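Probable outer membrane protein (Pseudomonas aeruginosa, PDB 3DWO) probably carries long-chain fatty acids or other hydrophobic compounds across the outer membrane, as a channel of the FadL family. Local coordinates at residues A[114-119]-A[144-149]; A[166-171]-A[206-211]; A[236-241]-A[282-287]. One frame throughout, in Å; residues are numbered along the deposited sequence.

Contact 1 of 3, residues A[114-119]-A[144-149]; sequences LSQVVP and IGLTGS. With C8E ((hydroxyethyloxy)tri(ethyloxy)octane), chain H; C8E ((hydroxyethyloxy)tri(ethyloxy)octane), chain L.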
ATOM      1  N   LEU A 114      10.948  17.685   9.537  1.00 32.29           N
ATOM      2  CA  LEU A 114       9.490  17.627   9.569  1.00 32.13           C
ATOM      3  C   LEU A 114       9.008  17.122   8.219  1.00 31.76           C
ATOM      4  O   LEU A 114       9.586  17.467   7.188  1.00 29.70           O
ATOM      5  CB  LEU A 114       8.923  19.028   9.802  1.00 32.63           C
ATOM      6  CG  LEU A 114       8.113  19.326  11.061  1.00 34.81           C
ATOM      7  CD1 LEU A 114       8.771  18.701  12.267  1.00 33.66           C
ATOM      8  CD2 LEU A 114       7.989  20.835  11.225  1.00 33.60           C
ATOM      9  N   SER A 115       7.952  16.315   8.210  1.00 30.73           N
ATOM     10  CA  SER A 115       7.450  15.822   6.936  1.00 31.13           C
ATOM     11  C   SER A 115       6.038  15.266   6.977  1.00 29.30           C
ATOM     12  O   SER A 115       5.539  14.850   8.024  1.00 29.43           O
ATOM     13  CB  SER A 115       8.385  14.744   6.378  1.00 31.65           C
ATOM     14  OG  SER A 115       8.173  13.496   7.016  1.00 33.92           O
ATOM     15  N   GLN A 116       5.398  15.290   5.815  1.00 28.18           N
ATOM     16  CA  GLN A 116       4.063  14.750   5.639  1.00 28.07           C
ATOM     17  C   GLN A 116       4.293  13.665   4.604  1.00 28.05           C
ATOM     18  O   GLN A 116       4.778  13.944   3.506  1.00 27.47           O
ATOM     19  CB  GLN A 116       3.106  15.815   5.110  1.00 28.95           C
ATOM     20  CG  GLN A 116       1.784  15.262   4.622  1.00 30.39           C
ATOM     21  CD  GLN A 116       1.840  14.861   3.165  1.00 32.36           C
ATOM     22  OE1 GLN A 116       2.097  15.694   2.298  1.00 31.71           O
ATOM     23  NE2 GLN A 116       1.600  13.585   2.887  1.00 34.10           N
ATOM     24  N   VAL A 117       3.954  12.432   4.967  1.00 26.97           N
ATOM     25  CA  VAL A 117       4.171  11.277   4.104  1.00 27.76           C
ATOM     26  C   VAL A 117       2.938  10.379   3.930  1.00 26.57           C
ATOM     27  O   VAL A 117       1.961  10.491   4.672  1.00 27.15           O
ATOM     28  CB  VAL A 117       5.356  10.445   4.672  1.00 29.59           C
ATOM     29  CG1 VAL A 117       5.361   9.053   4.094  1.00 34.26           C
ATOM     30  CG2 VAL A 117       6.673  11.142   4.348  1.00 28.86           C
ATOM     31  N   VAL A 118       2.997   9.501   2.929  1.00 24.27           N
ATOM     32  CA  VAL A 118       1.924   8.554   2.632  1.00 22.17           C
ATOM     33  C   VAL A 118       2.568   7.165   2.528  1.00 22.59           C
ATOM     34  O   VAL A 118       2.875   6.692   1.435  1.00 20.47           O
ATOM     35  CB  VAL A 118       1.234   8.898   1.290  1.00 22.81           C
ATOM     36  CG1 VAL A 118       0.014   8.005   1.085  1.00 22.87           C
ATOM     37  CG2 VAL A 118       0.816  10.372   1.277  1.00 23.31           C
ATOM     38  N   PRO A 119       2.778   6.497   3.675  1.00 22.82           N
ATOM     39  CA  PRO A 119       3.396   5.166   3.734  1.00 23.86           C
ATOM     40  C   PRO A 119       2.604   4.033   3.090  1.00 26.23           C
ATOM     41  O   PRO A 119       3.184   3.101   2.525  1.00 25.94           O
ATOM     42  CB  PRO A 119       3.563   4.923   5.240  1.00 23.00           C
ATOM     43  CG  PRO A 119       3.535   6.296   5.843  1.00 21.85           C
ATOM     44  CD  PRO A 119       2.480   6.985   5.032  1.00 23.57           C
ATOM     45  N   ILE A 144      -1.564   8.200   6.060  1.00 24.98           N
ATOM     46  CA  ILE A 144      -0.865   9.463   5.934  1.00 24.56           C
ATOM     47  C   ILE A 144      -0.212   9.737   7.274  1.00 24.99           C
ATOM     48  O   ILE A 144      -0.838   9.561   8.316  1.00 23.88           O
ATOM     49  CB  ILE A 144      -1.828  10.609   5.587  1.00 26.04           C
ATOM     50  CG1 ILE A 144      -2.493  10.335   4.238  1.00 26.79           C
ATOM     51  CG2 ILE A 144      -1.068  11.927   5.520  1.00 26.78           C
ATOM     52  CD1 ILE A 144      -3.458  11.420   3.806  1.00 29.57           C
ATOM     53  N   GLY A 145       1.046  10.157   7.253  1.00 25.56           N
ATOM     54  CA  GLY A 145       1.729  10.430   8.500  1.00 26.61           C
ATOM     55  C   GLY A 145       2.432  11.771   8.577  1.00 27.33           C
ATOM     56  O   GLY A 145       2.888  12.314   7.564  1.00 25.73           O
ATOM     57  N   LEU A 146       2.496  12.309   9.791  1.00 26.32           N
ATOM     58  CA  LEU A 146       3.178  13.568  10.062  1.00 29.01           C
ATOM     59  C   LEU A 146       4.401  13.146  10.871  1.00 30.34           C
ATOM     60  O   LEU A 146       4.287  12.370  11.821  1.00 31.01           O
ATOM     61  CB  LEU A 146       2.270  14.510  10.861  1.00 29.85           C
ATOM     62  CG  LEU A 146       0.987  14.867  10.099  1.00 32.80           C
ATOM     63  CD1 LEU A 146       0.132  15.843  10.905  1.00 33.16           C
ATOM     64  CD2 LEU A 146       1.357  15.475   8.747  1.00 32.78           C
ATOM     65  N   THR A 147       5.569  13.654  10.493  1.00 31.34           N
ATOM     66  CA  THR A 147       6.811  13.252  11.137  1.00 32.81           C
ATOM     67  C   THR A 147       7.677  14.349  11.742  1.00 32.15           C
ATOM     68  O   THR A 147       7.641  15.499  11.318  1.00 32.94           O
ATOM     69  CB  THR A 147       7.676  12.462  10.119  1.00 33.82           C
ATOM     70  OG1 THR A 147       7.002  11.251   9.762  1.00 37.26           O
ATOM     71  CG2 THR A 147       9.021  12.123  10.695  1.00 37.89           C
ATOM     72  N   GLY A 148       8.461  13.959  12.741  1.00 31.99           N
ATOM     73  CA  GLY A 148       9.384  14.862  13.400  1.00 31.22           C
ATOM     74  C   GLY A 148      10.654  14.060  13.635  1.00 32.52           C
ATOM     75  O   GLY A 148      10.593  12.953  14.176  1.00 32.58           O
ATOM     76  N   SER A 149      11.805  14.583  13.221  1.00 30.84           N
ATOM     77  CA  SER A 149      13.045  13.843  13.414  1.00 31.11           C
ATOM     78  C   SER A 149      14.211  14.722  13.824  1.00 31.97           C
ATOM     79  O   SER A 149      14.172  15.948  13.692  1.00 31.21           O
ATOM     80  CB  SER A 149      13.415  13.072  12.144  1.00 30.35           C
ATOM     81  OG  SER A 149      13.669  13.960  11.071  1.00 32.51           O
TER
HETATM   82  C2  C8E H 458      12.722   8.178  19.918  1.00 63.96           C
HETATM   83  C3  C8E H 458      12.651   8.913  18.658  1.00 63.93           C
HETATM   84  C4  C8E H 458      13.323  10.180  18.868  1.00 64.22           C
HETATM   85  C5  C8E H 458      12.600  11.235  18.125  1.00 63.43           C
HETATM   86  C6  C8E H 458      12.960  12.537  18.651  1.00 63.05           C
HETATM   87  C7  C8E H 458      12.742  13.348  17.466  1.00 63.06           C
HETATM   88  C8  C8E H 458      11.817  14.444  17.805  1.00 63.03           C
HETATM   89  O9  C8E H 458      10.796  14.963  16.981  1.00 64.76           O
HETATM   90  C1  C8E L 462       4.945  18.850   7.562  1.00 55.31           C
HETATM   91  C2  C8E L 462       5.844  19.756   6.864  1.00 55.10           C
HETATM   92  C3  C8E L 462       5.735  19.719   5.406  1.00 55.80           C
HETATM   93  C4  C8E L 462       6.653  20.713   4.883  1.00 55.84           C
HETATM   94  C5  C8E L 462       5.903  21.633   3.993  1.00 57.20           C
HETATM   95  C6  C8E L 462       6.817  22.505   3.285  1.00 56.71           C
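Four backbone hydrogen bonds stitch 114-119 to 144-149, two at each hydrogen-bonded antiparallel pair, Ser-115 with Thr-147 and Val-117 with Gly-145. Those at Val-117 are the straighter: its N reaches Gly-145 O at 2.8 Å with an angle of 170° at the hydrogen. At the other pair, Thr-147 N approaches Ser-115 O in the carbonyl plane at 2.7 Å, while Ser-115 N sits well above the plane of the Thr-147 carbonyl and makes the longest of the four, 3.2 Å.

The tight side is the one bearing Ser-115, Val-117 and Thr-147, where Phe-31 of helix 29-32 packs on all three. Ser-115 OG takes the crowded position between N and carbonyl carbon (chi1 79°), which puts it 3.3 Å from Thr-147 CB. It stands 3.7 Å from Thr-147 OG1, and both hydroxyls are buried with no hydrogen-bond partner in the model. Farther along, Pro-119 comes up beside Gly-145, its CD 4.1 Å from the glycine N.

On the opposite face the packing is looser. Leu-146, on the surface, lays CD2 obliquely across Gln-116 CB at 4.0 Å; Gln-116 itself bends at chi2 and gives its NE2 to Pro-98 O of the preceding strand. A detergent molecule (C8E, chain L) brings the end of its chain, C1, to 3.8 Å from Ser-115 C.

Strand 110-125 is the third of the barrel, and Pro-119 bonds through its backbone to Val-5 near the N-terminus. This is consistent with the FadL-family architecture, in which a kinked third strand opens the barrel wall sideways beside an N-terminal hatch that fills the lumen.

Contact 2 of 3, residues A[166-171]-A[206-211]; sequences IQRTSG and KVDNTS. With C8E ((hydroxyethyloxy)tri(ethyloxy)octane), chain M.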
ATOM      1  N   ILE A 166       3.544  10.172  13.432  1.00 25.34           N
ATOM      2  CA  ILE A 166       2.185  10.028  13.943  1.00 24.54           C
ATOM      3  C   ILE A 166       1.394   9.685  12.701  1.00 24.87           C
ATOM      4  O   ILE A 166       1.230  10.501  11.789  1.00 25.16           O
ATOM      5  CB  ILE A 166       1.647  11.314  14.582  1.00 23.72           C
ATOM      6  CG1 ILE A 166       2.565  11.744  15.728  1.00 25.55           C
ATOM      7  CG2 ILE A 166       0.258  11.057  15.143  1.00 22.95           C
ATOM      8  CD1 ILE A 166       2.731  10.685  16.822  1.00 26.60           C
ATOM      9  N   GLN A 167       0.911   8.454  12.686  1.00 23.65           N
ATOM     10  CA  GLN A 167       0.210   7.907  11.548  1.00 24.90           C
ATOM     11  C   GLN A 167      -1.308   7.756  11.667  1.00 24.41           C
ATOM     12  O   GLN A 167      -1.846   7.397  12.712  1.00 24.97           O
ATOM     13  CB  GLN A 167       0.880   6.562  11.237  1.00 24.39           C
ATOM     14  CG  GLN A 167       0.157   5.676  10.299  1.00 27.47           C
ATOM     15  CD  GLN A 167      -1.061   5.064  10.913  1.00 23.40           C
ATOM     16  OE1 GLN A 167      -2.083   4.949  10.255  1.00 28.47           O
ATOM     17  NE2 GLN A 167      -0.965   4.655  12.178  1.00 21.46           N
ATOM     18  N   ARG A 168      -1.992   8.031  10.566  1.00 24.79           N
ATOM     19  CA  ARG A 168      -3.437   7.892  10.504  1.00 25.77           C
ATOM     20  C   ARG A 168      -3.782   7.004   9.309  1.00 23.75           C
ATOM     21  O   ARG A 168      -3.448   7.319   8.171  1.00 23.25           O
ATOM     22  CB  ARG A 168      -4.101   9.261  10.352  1.00 28.64           C
ATOM     23  CG  ARG A 168      -5.569   9.190   9.961  1.00 34.63           C
ATOM     24  CD  ARG A 168      -6.425   8.567  11.040  1.00 41.73           C
ATOM     25  NE  ARG A 168      -7.787   8.330  10.569  1.00 48.95           N
ATOM     26  CZ  ARG A 168      -8.562   9.260  10.018  1.00 51.04           C
ATOM     27  NH1 ARG A 168      -8.108  10.498   9.866  1.00 53.28           N
ATOM     28  NH2 ARG A 168      -9.788   8.951   9.607  1.00 50.76           N
ATOM     29  N   THR A 169      -4.440   5.883   9.581  1.00 23.04           N
ATOM     30  CA  THR A 169      -4.834   4.953   8.528  1.00 22.84           C
ATOM     31  C   THR A 169      -6.342   4.816   8.443  1.00 22.09           C
ATOM     32  O   THR A 169      -7.015   4.695   9.460  1.00 22.70           O
ATOM     33  CB  THR A 169      -4.286   3.529   8.784  1.00 22.48           C
ATOM     34  OG1 THR A 169      -2.858   3.533   8.715  1.00 24.13           O
ATOM     35  CG2 THR A 169      -4.830   2.560   7.744  1.00 21.58           C
ATOM     36  N   SER A 170      -6.871   4.833   7.226  1.00 22.78           N
ATOM     37  CA  SER A 170      -8.300   4.637   7.027  1.00 23.97           C
ATOM     38  C   SER A 170      -8.384   3.446   6.086  1.00 22.33           C
ATOM     39  O   SER A 170      -7.579   3.322   5.168  1.00 23.69           O
ATOM     40  CB  SER A 170      -8.950   5.859   6.378  1.00 25.29           C
ATOM     41  OG  SER A 170      -8.647   5.909   5.002  1.00 32.44           O
ATOM     42  N   GLY A 171      -9.340   2.562   6.327  1.00 21.76           N
ATOM     43  CA  GLY A 171      -9.475   1.393   5.485  1.00 20.67           C
ATOM     44  C   GLY A 171     -10.922   1.038   5.230  1.00 22.42           C
ATOM     45  O   GLY A 171     -11.790   1.260   6.075  1.00 19.73           O
ATOM     46  N   LYS A 206     -15.669  -0.402   7.497  1.00 20.36           N
ATOM     47  CA  LYS A 206     -15.033   0.913   7.465  1.00 22.32           C
ATOM     48  C   LYS A 206     -14.337   1.125   8.803  1.00 21.50           C
ATOM     49  O   LYS A 206     -14.986   1.190   9.846  1.00 19.94           O
ATOM     50  CB  LYS A 206     -16.088   2.000   7.238  1.00 24.66           C
ATOM     51  CG  LYS A 206     -15.545   3.410   7.340  1.00 31.17           C
ATOM     52  CD  LYS A 206     -14.969   3.885   6.025  1.00 38.17           C
ATOM     53  CE  LYS A 206     -16.077   4.373   5.098  1.00 42.54           C
ATOM     54  NZ  LYS A 206     -16.760   5.590   5.642  1.00 43.18           N
ATOM     55  N   VAL A 207     -13.014   1.236   8.770  1.00 20.87           N
ATOM     56  CA  VAL A 207     -12.239   1.397   9.990  1.00 21.85           C
ATOM     57  C   VAL A 207     -11.140   2.434   9.829  1.00 24.53           C
ATOM     58  O   VAL A 207     -10.721   2.739   8.713  1.00 23.29           O
ATOM     59  CB  VAL A 207     -11.620   0.046  10.412  1.00 24.47           C
ATOM     60  CG1 VAL A 207     -12.735  -0.934  10.805  1.00 21.54           C
ATOM     61  CG2 VAL A 207     -10.805  -0.546   9.250  1.00 20.39           C
ATOM     62  N   ASP A 208     -10.672   2.962  10.958  1.00 25.32           N
ATOM     63  CA  ASP A 208      -9.639   3.991  10.970  1.00 26.75           C
ATOM     64  C   ASP A 208      -8.826   3.879  12.256  1.00 25.35           C
ATOM     65  O   ASP A 208      -9.274   3.277  13.230  1.00 23.37           O
ATOM     66  CB  ASP A 208     -10.288   5.380  10.937  1.00 30.99           C
ATOM     67  CG  ASP A 208     -11.233   5.561   9.759  1.00 38.51           C
ATOM     68  OD1 ASP A 208     -10.753   5.901   8.656  1.00 42.46           O
ATOM     69  OD2 ASP A 208     -12.460   5.359   9.930  1.00 41.33           O
ATOM     70  N   ASN A 209      -7.636   4.472  12.253  1.00 23.45           N
ATOM     71  CA  ASN A 209      -6.782   4.464  13.433  1.00 24.86           C
ATOM     72  C   ASN A 209      -5.610   5.429  13.330  1.00 24.34           C
ATOM     73  O   ASN A 209      -5.069   5.667  12.250  1.00 24.46           O
ATOM     74  CB  ASN A 209      -6.226   3.063  13.717  1.00 22.48           C
ATOM     75  CG  ASN A 209      -5.441   3.010  15.022  1.00 23.78           C
ATOM     76  OD1 ASN A 209      -5.985   3.292  16.085  1.00 22.88           O
ATOM     77  ND2 ASN A 209      -4.158   2.659  14.944  1.00 22.58           N
ATOM     78  N   THR A 210      -5.223   5.970  14.477  1.00 23.65           N
ATOM     79  CA  THR A 210      -4.097   6.886  14.570  1.00 23.99           C
ATOM     80  C   THR A 210      -3.174   6.320  15.644  1.00 25.81           C
ATOM     81  O   THR A 210      -3.616   6.046  16.762  1.00 25.90           O
ATOM     82  CB  THR A 210      -4.554   8.300  14.987  1.00 22.70           C
ATOM     83  OG1 THR A 210      -5.455   8.818  14.000  1.00 22.19           O
ATOM     84  CG2 THR A 210      -3.355   9.238  15.106  1.00 21.91           C
ATOM     85  N   SER A 211      -1.907   6.121  15.298  1.00 26.37           N
ATOM     86  CA  SER A 211      -0.935   5.591  16.249  1.00 27.86           C
ATOM     87  C   SER A 211       0.471   6.056  15.877  1.00 29.06           C
ATOM     88  O   SER A 211       0.723   6.443  14.739  1.00 29.62           O
ATOM     89  CB  SER A 211      -0.996   4.059  16.283  1.00 25.59           C
ATOM     90  OG  SER A 211      -0.594   3.500  15.048  1.00 26.58           O
TER
HETATM   91  C1  C8E M 463      -1.978   3.926  20.537  1.00 74.34           C
HETATM   92  C2  C8E M 463      -2.122   5.024  19.592  1.00 75.10           C
HETATM   93  C3  C8E M 463      -2.467   6.304  20.173  1.00 75.27           C
HETATM   94  C4  C8E M 463      -2.146   7.322  19.188  1.00 74.95           C
HETATM   95  C5  C8E M 463      -1.916   8.610  19.893  1.00 75.44           C
HETATM   96  C6  C8E M 463      -0.585   9.093  19.600  1.00 76.12           C
HETATM   97  C7  C8E M 463       0.009   9.033  20.920  1.00 77.14           C
HETATM   98  C8  C8E M 463       1.050  10.082  20.992  1.00 77.49           C
HETATM   99  O9  C8E M 463       2.421   9.965  20.647  1.00 77.78           O
HETATM  100  C10 C8E M 463       3.227   9.022  21.349  1.00 78.05           C
HETATM  101  C11 C8E M 463       4.592   9.143  20.741  1.00 78.05           C
HETATM  102  O12 C8E M 463       5.302  10.286  21.261  1.00 77.98           O
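Arg-168 stands on the exposed face of this strand pair and leans across to the neighbouring strand. Its CB starts 3.9 Å from OG1 of Thr-210, its partner in the non-hydrogen-bonded pair. CG lies anti to the backbone N (chi1 167°) and remains beside the same hydroxyl; the chain then bends at chi2 (66°), dropping CD to 3.1 Å from Thr-210 OG1 and 3.4 Å from Asn-209 O. NE passes alongside Asp-208 CB. At the tip, NH2 makes a salt bridge to Asp-208 OD1, and its hydrogen bond is weak at 3.3 Å. The carboxylate oxygen comes to the guanidinium edge; the two planes are 60° apart, and NH2 to OD1 is the one salt-bridging pair. OD1 is also pressed against Ser-170 CB, at 2.9 Å, a tight contact on that flank.

Beneath this diagonal the backbones run almost exactly antiparallel, with paired hydrogen bonds at Gln-167/Ser-211, Thr-169/Asn-209 and Gly-171/Val-207. The other face is more buried and polar over much of its length, with Val-207 beside Gly-171 at one end. Thr-169 OG1 bonds to Thr-143, Asn-209 ND2 to Asn-238 OD1, and Ser-211 OG to Arg-237 O, so the hydroxyls and amide reach strands 138-153 and 226-248 on either side. A C8E molecule (chain M) lies at the Ser-211 end, its C2 3.6 Å from Ser-211 CB.

The Thr-169 side probably faces the lumen, and neighbouring strands paired antiparallel, each running on well beyond the pair, form the meander of a transmembrane beta-barrel, here of the FadL family.

Contact 3 of 3, residues A[236-241]-A[282-287]; sequences IRNKLK and LDIPAY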
ATOM      1  N   ILE A 236       4.674  -0.527  12.739  1.00 27.31           N
ATOM      2  CA  ILE A 236       3.769   0.346  13.464  1.00 27.51           C
ATOM      3  C   ILE A 236       2.489  -0.409  13.819  1.00 28.71           C
ATOM      4  O   ILE A 236       1.699  -0.762  12.932  1.00 26.47           O
ATOM      5  CB  ILE A 236       3.410   1.602  12.626  1.00 27.68           C
ATOM      6  CG1 ILE A 236       4.688   2.330  12.197  1.00 26.22           C
ATOM      7  CG2 ILE A 236       2.521   2.535  13.437  1.00 26.70           C
ATOM      8  CD1 ILE A 236       4.438   3.600  11.391  1.00 24.57           C
ATOM      9  N   ARG A 237       2.307  -0.676  15.114  1.00 27.29           N
ATOM     10  CA  ARG A 237       1.120  -1.366  15.599  1.00 27.89           C
ATOM     11  C   ARG A 237      -0.055  -0.503  15.166  1.00 27.06           C
ATOM     12  O   ARG A 237      -0.093   0.699  15.438  1.00 25.53           O
ATOM     13  CB  ARG A 237       1.168  -1.497  17.118  1.00 30.63           C
ATOM     14  CG  ARG A 237       2.330  -2.341  17.610  1.00 35.13           C
ATOM     15  CD  ARG A 237       1.849  -3.638  18.238  1.00 41.28           C
ATOM     16  NE  ARG A 237       1.474  -4.647  17.252  1.00 45.76           N
ATOM     17  CZ  ARG A 237       0.683  -5.684  17.515  1.00 47.16           C
ATOM     18  NH1 ARG A 237       0.178  -5.843  18.734  1.00 45.68           N
ATOM     19  NH2 ARG A 237       0.403  -6.567  16.563  1.00 45.35           N
ATOM     20  N   ASN A 238      -1.024  -1.126  14.508  1.00 25.62           N
ATOM     21  CA  ASN A 238      -2.134  -0.373  13.957  1.00 23.33           C
ATOM     22  C   ASN A 238      -3.448  -1.166  13.954  1.00 22.77           C
ATOM     23  O   ASN A 238      -3.752  -1.891  13.004  1.00 22.81           O
ATOM     24  CB  ASN A 238      -1.710   0.042  12.540  1.00 21.48           C
ATOM     25  CG  ASN A 238      -2.623   1.066  11.911  1.00 23.53           C
ATOM     26  OD1 ASN A 238      -3.247   1.883  12.593  1.00 23.82           O
ATOM     27  ND2 ASN A 238      -2.685   1.043  10.587  1.00 23.09           N
ATOM     28  N   LYS A 239      -4.216  -1.025  15.031  1.00 20.09           N
ATOM     29  CA  LYS A 239      -5.496  -1.706  15.158  1.00 21.25           C
ATOM     30  C   LYS A 239      -6.593  -0.768  14.675  1.00 22.70           C
ATOM     31  O   LYS A 239      -6.939   0.199  15.356  1.00 21.03           O
ATOM     32  CB  LYS A 239      -5.749  -2.092  16.614  1.00 23.54           C
ATOM     33  CG  LYS A 239      -7.091  -2.759  16.871  1.00 26.33           C
ATOM     34  CD  LYS A 239      -7.170  -3.223  18.321  1.00 30.13           C
ATOM     35  CE  LYS A 239      -8.504  -3.870  18.648  1.00 30.29           C
ATOM     36  NZ  LYS A 239      -8.535  -4.320  20.073  1.00 33.44           N
ATOM     37  N   LEU A 240      -7.129  -1.053  13.492  1.00 21.62           N
ATOM     38  CA  LEU A 240      -8.182  -0.235  12.908  1.00 22.85           C
ATOM     39  C   LEU A 240      -9.507  -0.491  13.619  1.00 22.31           C
ATOM     40  O   LEU A 240      -9.847  -1.633  13.945  1.00 20.60           O
ATOM     41  CB  LEU A 240      -8.311  -0.545  11.410  1.00 25.30           C
ATOM     42  CG  LEU A 240      -7.269   0.040  10.444  1.00 28.67           C
ATOM     43  CD1 LEU A 240      -5.879   0.017  11.043  1.00 30.95           C
ATOM     44  CD2 LEU A 240      -7.306  -0.751   9.142  1.00 26.59           C
ATOM     45  N   LYS A 241     -10.250   0.582  13.861  1.00 19.86           N
ATOM     46  CA  LYS A 241     -11.526   0.480  14.542  1.00 19.91           C
ATOM     47  C   LYS A 241     -12.590   1.241  13.775  1.00 18.32           C
ATOM     48  O   LYS A 241     -12.312   2.277  13.171  1.00 17.27           O
ATOM     49  CB  LYS A 241     -11.404   1.035  15.963  1.00 20.63           C
ATOM     50  CG  LYS A 241     -10.292   0.374  16.768  1.00 23.91           C
ATOM     51  CD  LYS A 241     -10.144   1.007  18.135  1.00 22.34           C
ATOM     52  CE  LYS A 241      -8.756   0.747  18.697  1.00 27.17           C
ATOM     53  NZ  LYS A 241      -7.679   1.319  17.824  1.00 24.60           N
ATOM     54  N   LEU A 282      -3.884  -4.050  11.232  1.00 23.77           N
ATOM     55  CA  LEU A 282      -3.253  -3.849   9.933  1.00 24.65           C
ATOM     56  C   LEU A 282      -1.959  -3.089  10.218  1.00 24.33           C
ATOM     57  O   LEU A 282      -1.798  -1.929   9.835  1.00 24.56           O
ATOM     58  CB  LEU A 282      -4.175  -3.043   9.012  1.00 23.73           C
ATOM     59  CG  LEU A 282      -3.983  -3.087   7.486  1.00 27.09           C
ATOM     60  CD1 LEU A 282      -2.637  -2.515   7.111  1.00 33.25           C
ATOM     61  CD2 LEU A 282      -4.091  -4.512   6.984  1.00 26.96           C
ATOM     62  N   ASP A 283      -1.043  -3.749  10.921  1.00 24.70           N
ATOM     63  CA  ASP A 283       0.233  -3.136  11.275  1.00 26.20           C
ATOM     64  C   ASP A 283       1.039  -2.747  10.042  1.00 26.28           C
ATOM     65  O   ASP A 283       1.108  -3.502   9.068  1.00 27.23           O
ATOM     66  CB  ASP A 283       1.079  -4.087  12.130  1.00 26.74           C
ATOM     67  CG  ASP A 283       0.433  -4.418  13.467  1.00 30.10           C
ATOM     68  OD1 ASP A 283      -0.495  -3.696  13.902  1.00 27.75           O
ATOM     69  OD2 ASP A 283       0.873  -5.404  14.096  1.00 30.30           O
ATOM     70  N   ILE A 284       1.641  -1.565  10.084  1.00 26.11           N
ATOM     71  CA  ILE A 284       2.470  -1.113   8.979  1.00 25.23           C
ATOM     72  C   ILE A 284       3.789  -1.860   9.157  1.00 25.11           C
ATOM     73  O   ILE A 284       4.476  -1.694  10.164  1.00 25.78           O
ATOM     74  CB  ILE A 284       2.692   0.407   9.044  1.00 25.90           C
ATOM     75  CG1 ILE A 284       1.334   1.114   9.063  1.00 26.19           C
ATOM     76  CG2 ILE A 284       3.502   0.875   7.838  1.00 24.65           C
ATOM     77  CD1 ILE A 284       1.419   2.625   9.158  1.00 26.19           C
ATOM     78  N   PRO A 285       4.160  -2.696   8.180  1.00 24.10           N
ATOM     79  CA  PRO A 285       5.395  -3.480   8.240  1.00 24.56           C
ATOM     80  C   PRO A 285       6.699  -2.715   8.433  1.00 24.11           C
ATOM     81  O   PRO A 285       6.869  -1.602   7.942  1.00 22.53           O
ATOM     82  CB  PRO A 285       5.369  -4.268   6.930  1.00 24.82           C
ATOM     83  CG  PRO A 285       4.635  -3.354   6.011  1.00 26.16           C
ATOM     84  CD  PRO A 285       3.509  -2.847   6.866  1.00 25.24           C
ATOM     85  N   ALA A 286       7.614  -3.337   9.168  1.00 23.90           N
ATOM     86  CA  ALA A 286       8.925  -2.770   9.428  1.00 23.21           C
ATOM     87  C   ALA A 286       9.755  -2.979   8.174  1.00 24.12           C
ATOM     88  O   ALA A 286       9.496  -3.897   7.399  1.00 22.77           O
ATOM     89  CB  ALA A 286       9.585  -3.487  10.606  1.00 24.38           C
ATOM     90  N   TYR A 287      10.739  -2.116   7.959  1.00 24.50           N
ATOM     91  CA  TYR A 287      11.610  -2.272   6.812  1.00 26.54           C
ATOM     92  C   TYR A 287      12.936  -1.577   7.051  1.00 27.59           C
ATOM     93  O   TYR A 287      13.030  -0.659   7.863  1.00 26.98           O
ATOM     94  CB  TYR A 287      10.954  -1.735   5.534  1.00 26.69           C
ATOM     95  CG  TYR A 287      10.631  -0.260   5.536  1.00 26.11           C
ATOM     96  CD1 TYR A 287       9.419   0.207   6.043  1.00 25.01           C
ATOM     97  CD2 TYR A 287      11.518   0.663   4.984  1.00 25.80           C
ATOM     98  CE1 TYR A 287       9.091   1.557   5.991  1.00 26.23           C
ATOM     99  CE2 TYR A 287      11.204   2.016   4.928  1.00 26.64           C
ATOM    100  CZ  TYR A 287       9.985   2.457   5.430  1.00 27.84           C
ATOM    101  OH  TYR A 287       9.653   3.792   5.350  1.00 30.34           O
TER
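This is an irregular join of mixed character in the barrel wall, apolar contacts beside a dense set of hydrogen bonds, where strand 226-248 faces the loop separating strands 275-281 and 287-295. Regular pairing survives as one antiparallel bridge: Ile-236 N bonds Ile-284 O at 2.8 Å, and Ile-284 N returns to Ile-236 O on a carbonyl lone pair. The two isoleucines run alongside each other in the same direction, CB to CB 3.8 Å. Next to the bridge, Asp-283, CG anti to its carbonyl carbon (chi1 -63°), receives Asn-238 N on OD1 at 2.7 Å, from above the carboxylate plane.

Both flanking strands pair with 226-248, so in the fourteen-stranded FadL barrel they count as one interrupted strand, the eighth. Asp-283 OD2 offers its syn lone pair to Arg-237 NH2 at 2.8 Å, with a weak bond from NE; the two planes stand 70° apart. The carboxylate has a second cationic partner, Arg-281, on OD1, and two arginines would favour its ionised form. Asn-238 O takes Leu-282 N almost along its C=O axis; ND2 bonds Leu-282 O at 3.2 Å, while OD1 is taken by Asn-209. Leu-240 CD2 rests on Leu-282 CB at 3.9 Å.

How the contacts relate
The three contacts follow one another along the chain and round the barrel wall, through strands 110-125, 138-153, 158-177, 201-220 and 226-248 to the interrupted strand that follows. Contacts 1 and 2 have centres about 14 Å apart and are joined by neighbouring strands 138-153 and 158-177, with Leu-146 O and Ile-166 N probably hydrogen-bonded. Contacts 2 and 3 are closest, centres about 9 Å apart, and meet through strands 201-220 and 226-248. Contacts 1 and 3, about 15 Å apart between centres, do not touch. Contacts 1 and 2 are regular pairings of neighbouring strands, while at contact 3 the pairing is interrupted by 282-287; together they make up one side of the barrel wall.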